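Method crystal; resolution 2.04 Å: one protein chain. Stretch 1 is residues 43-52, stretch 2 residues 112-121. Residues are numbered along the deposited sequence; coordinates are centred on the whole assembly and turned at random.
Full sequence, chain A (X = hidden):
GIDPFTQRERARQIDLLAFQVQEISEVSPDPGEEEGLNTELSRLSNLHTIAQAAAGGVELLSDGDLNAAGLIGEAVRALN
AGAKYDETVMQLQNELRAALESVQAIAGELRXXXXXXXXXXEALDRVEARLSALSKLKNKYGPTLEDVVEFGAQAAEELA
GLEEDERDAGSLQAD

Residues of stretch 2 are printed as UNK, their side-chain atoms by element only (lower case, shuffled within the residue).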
# COMPACT_ATOMS: atom_id res chain seq x y z
N ARG A 43 2.14 20.38 -27.65
CA ARG A 43 0.88 20.66 -26.96
C ARG A 43 0.12 19.37 -26.70
O ARG A 43 -0.35 19.15 -25.59
CB ARG A 43 0.01 21.62 -27.77
CG ARG A 43 -1.26 22.06 -27.02
CD ARG A 43 -2.19 22.91 -27.89
NE ARG A 43 -2.81 22.14 -28.97
CZ ARG A 43 -3.91 21.40 -28.83
NH1 ARG A 43 -4.51 21.32 -27.65
NH2 ARG A 43 -4.40 20.74 -29.87
N LEU A 44 0.00 18.52 -27.72
CA LEU A 44 -0.76 17.28 -27.60
C LEU A 44 -0.02 16.22 -26.78
O LEU A 44 -0.64 15.49 -26.00
CB LEU A 44 -1.10 16.71 -28.99
CG LEU A 44 -2.14 17.49 -29.80
CD1 LEU A 44 -2.03 17.18 -31.29
CD2 LEU A 44 -3.54 17.21 -29.29
N SER A 45 1.29 16.12 -26.97
CA SER A 45 2.07 15.17 -26.20
C SER A 45 1.97 15.51 -24.71
O SER A 45 1.78 14.63 -23.87
CB SER A 45 3.53 15.17 -26.64
OG SER A 45 4.28 14.21 -25.90
N ASN A 46 2.07 16.79 -24.39
CA ASN A 46 1.95 17.22 -22.99
C ASN A 46 0.60 16.89 -22.37
O ASN A 46 0.53 16.49 -21.21
CB ASN A 46 2.29 18.70 -22.84
CG ASN A 46 3.75 18.97 -23.05
OD1 ASN A 46 4.53 18.05 -23.31
ND2 ASN A 46 4.15 20.24 -22.94
N LEU A 47 -0.47 17.05 -23.15
CA LEU A 47 -1.80 16.67 -22.68
C LEU A 47 -1.86 15.16 -22.41
O LEU A 47 -2.49 14.72 -21.46
CB LEU A 47 -2.90 17.09 -23.67
CG LEU A 47 -3.19 18.59 -23.80
CD1 LEU A 47 -4.22 18.84 -24.88
CD2 LEU A 47 -3.66 19.17 -22.47
N HIS A 48 -1.19 14.39 -23.26
CA HIS A 48 -1.12 12.94 -23.06
C HIS A 48 -0.39 12.59 -21.77
O HIS A 48 -0.82 11.72 -21.01
CB HIS A 48 -0.41 12.28 -24.24
CG HIS A 48 -0.19 10.80 -24.05
ND1 HIS A 48 -1.23 9.90 -24.03
CD2 HIS A 48 0.94 10.08 -23.87
CE1 HIS A 48 -0.75 8.68 -23.85
NE2 HIS A 48 0.56 8.77 -23.75
N THR A 49 0.73 13.26 -21.53
CA THR A 49 1.50 13.04 -20.31
C THR A 49 0.68 13.31 -19.05
O THR A 49 0.69 12.51 -18.11
CB THR A 49 2.75 13.93 -20.31
OG1 THR A 49 3.62 13.52 -21.37
CG2 THR A 49 3.49 13.81 -18.98
N ILE A 50 -0.04 14.42 -19.05
CA ILE A 50 -0.91 14.80 -17.94
C ILE A 50 -1.98 13.75 -17.67
O ILE A 50 -2.22 13.37 -16.52
CB ILE A 50 -1.59 16.17 -18.21
CG1 ILE A 50 -0.55 17.28 -18.32
CG2 ILE A 50 -2.59 16.51 -17.10
CD1 ILE A 50 -1.10 18.60 -18.84
N ALA A 51 -2.63 13.28 -18.73
CA ALA A 51 -3.72 12.32 -18.59
C ALA A 51 -3.19 10.97 -18.13
O ALA A 51 -3.82 10.28 -17.32
CB ALA A 51 -4.48 12.17 -19.90
N GLN A 52 -2.03 10.59 -18.66
CA GLN A 52 -1.39 9.34 -18.29
C GLN A 52 -0.90 9.41 -16.84
O GLN A 52 -0.94 8.42 -16.10
CB GLN A 52 -0.22 9.07 -19.24
CG GLN A 52 0.31 7.65 -19.24
CD GLN A 52 1.31 7.42 -20.36
OE1 GLN A 52 1.20 6.45 -21.12
NE2 GLN A 52 2.30 8.31 -20.48
N UNK A 112 -10.83 13.08 -12.02
CA UNK A 112 -11.42 14.22 -12.71
C UNK A 112 -10.48 14.79 -13.77
O UNK A 112 -10.92 15.17 -14.85
c UNK A 112 -11.83 15.32 -11.72
c UNK A 112 -13.08 14.96 -10.94
o UNK A 112 -13.36 15.63 -9.92
o UNK A 112 -13.79 14.02 -11.34
N UNK A 113 -9.19 14.86 -13.45
CA UNK A 113 -8.21 15.35 -14.41
C UNK A 113 -8.22 14.48 -15.66
O UNK A 113 -8.29 14.98 -16.78
c UNK A 113 -6.78 15.38 -13.84
c UNK A 113 -5.75 15.66 -14.95
c UNK A 113 -6.66 16.40 -12.72
N UNK A 114 -8.17 13.17 -15.45
CA UNK A 114 -8.15 12.22 -16.56
C UNK A 114 -9.45 12.30 -17.36
O UNK A 114 -9.44 12.38 -18.58
c UNK A 114 -7.92 10.81 -16.06
N UNK A 115 -10.58 12.29 -16.65
CA UNK A 115 -11.89 12.29 -17.29
C UNK A 115 -12.15 13.56 -18.09
O UNK A 115 -12.89 13.54 -19.07
o UNK A 115 -14.68 11.53 -14.18
c UNK A 115 -13.04 10.67 -15.68
o UNK A 115 -14.37 9.35 -14.20
c UNK A 115 -14.10 10.50 -14.61
c UNK A 115 -12.99 12.08 -16.25
N UNK A 116 -11.55 14.67 -17.67
CA UNK A 116 -11.79 15.95 -18.32
C UNK A 116 -10.71 16.37 -19.30
O UNK A 116 -10.76 17.46 -19.87
N UNK A 117 -9.74 15.48 -19.51
CA UNK A 117 -8.61 15.76 -20.37
C UNK A 117 -9.01 16.20 -21.77
O UNK A 117 -9.98 15.69 -22.35
o UNK A 117 -6.75 14.68 -21.50
c UNK A 117 -7.71 14.52 -20.48
N UNK A 118 -8.27 17.17 -22.31
CA UNK A 118 -8.45 17.59 -23.69
C UNK A 118 -7.46 16.88 -24.60
O UNK A 118 -7.24 17.29 -25.75
c UNK A 118 -8.28 19.10 -23.81
N UNK A 119 -6.84 15.82 -24.09
CA UNK A 119 -5.92 15.02 -24.89
C UNK A 119 -6.66 14.52 -26.12
O UNK A 119 -7.83 14.16 -26.04
c UNK A 119 -5.35 13.86 -24.08
N UNK A 120 -5.96 14.49 -27.25
CA UNK A 120 -6.55 14.07 -28.51
C UNK A 120 -5.61 13.10 -29.22
O UNK A 120 -4.78 13.52 -30.02
o UNK A 120 -8.17 15.89 -31.26
c UNK A 120 -7.68 14.95 -30.60
c UNK A 120 -6.83 15.28 -29.39
o UNK A 120 -7.86 13.74 -30.90
N UNK A 121 -5.73 11.81 -28.90
CA UNK A 121 -4.87 10.78 -29.49
C UNK A 121 -4.96 10.76 -31.02
O UNK A 121 -3.97 10.45 -31.68
c UNK A 121 -6.65 11.25 -27.90
c UNK A 121 -5.44 9.48 -28.92
c UNK A 121 -6.07 9.89 -27.64
O HOH W 1 -3.16 14.37 -26.92
O HOH W 2 -4.76 15.84 -20.15

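Position 112 carries four side-chain atoms, two carbons and two oxygens, both oxygens on the second carbon. Its side chain comes no nearer than 10.8 Å to stretch 1, and the assignment rests on atom count and connectivity alone. A carboxylate one methylene from CA is aspartate, so this is Asp112.

Position 113 has three carbons, the first bonded to CA and carrying the other two. Its CA-to-CB bond points toward stretch 1, and one of its branch carbons lies 3.9 Å from CG2 of Ile50. Branching at CB with no heteroatom identifies Val113; the branch carbon is CG1, and the approach is an apolar contact between two branched side chains.

Position 114 has a single carbon; its CA is 4.9 Å from Ala51 CA, and its CB stands 4.3 Å from Ala51 O. It is Ala114, and so short a side chain goes with a close approach of the two backbones.

Position 115 shows three carbons and two oxygens, the oxygens on the third carbon, and is exposed and out of reach of stretch 1. The chain is one methylene longer than that of Asp112, which makes it Glu115.

Position 116 has no side-chain atom and is Gly116. An ideal CB here would lie 3.2 Å from Asp112 O, a crowded position. The same oxygen accepts a hydrogen bond from Gly116 N at 2.9 Å.

Position 117 has one carbon followed by one oxygen, and that oxygen lies 3.7 Å from Ala51 CB. The hydroxymethyl group is that of Ser117. Its OG also accepts a hydrogen bond from the backbone N of position 119 (N to OG 2.8 Å, N-H...O angle 158°), which braces the turn after the helix.

Position 118 again has one carbon. Leu47 CD1 reaches to 3.5 Å from its backbone O and 4.2 Å from its CB. It is Ala118.

Position 119 also has a single carbon. Its CA is 5.0 Å from Leu47 CA, and Leu47 CB lies 3.9 Å from its CA and 4.1 Å from its CB. It is Ala119.

Position 120 has two carbons and two oxygens, the carboxylate pattern of Asp112, and its CB meets Leu44 CD2 at 3.8 Å. It is Asp120, whose side chain caps a backbone N just past the stretch.

Position 121 has three carbons that close a ring onto its own backbone N, which only proline does; its CA-to-CB bond points away from stretch 1. Pro121 begins the next helix.

The contact buries 367 Å², both sides summed, without a direct hydrogen bond between the stretches. Leu44, Leu47, Ile50 and Ala51 supply much of the helical surface, with Leu47 and Ala51 packed where small residues let the chains come close. Two waters add polar links: one donates to Leu44 O (its O to Leu44 O 2.9 Å) and accepts from Asp120 N (water O to Asp120 N 2.8 Å); the other donates to Leu47 O (its O to Leu47 O 2.9 Å) and hydrogen-bonds Ser117 OG (2.7 Å). Apolar packing and water bridges thus join the helix of stretch 1 to both the helical start of stretch 2 and the loop that follows.

Stretch 2, residues 112-121: DVAEGSAADP
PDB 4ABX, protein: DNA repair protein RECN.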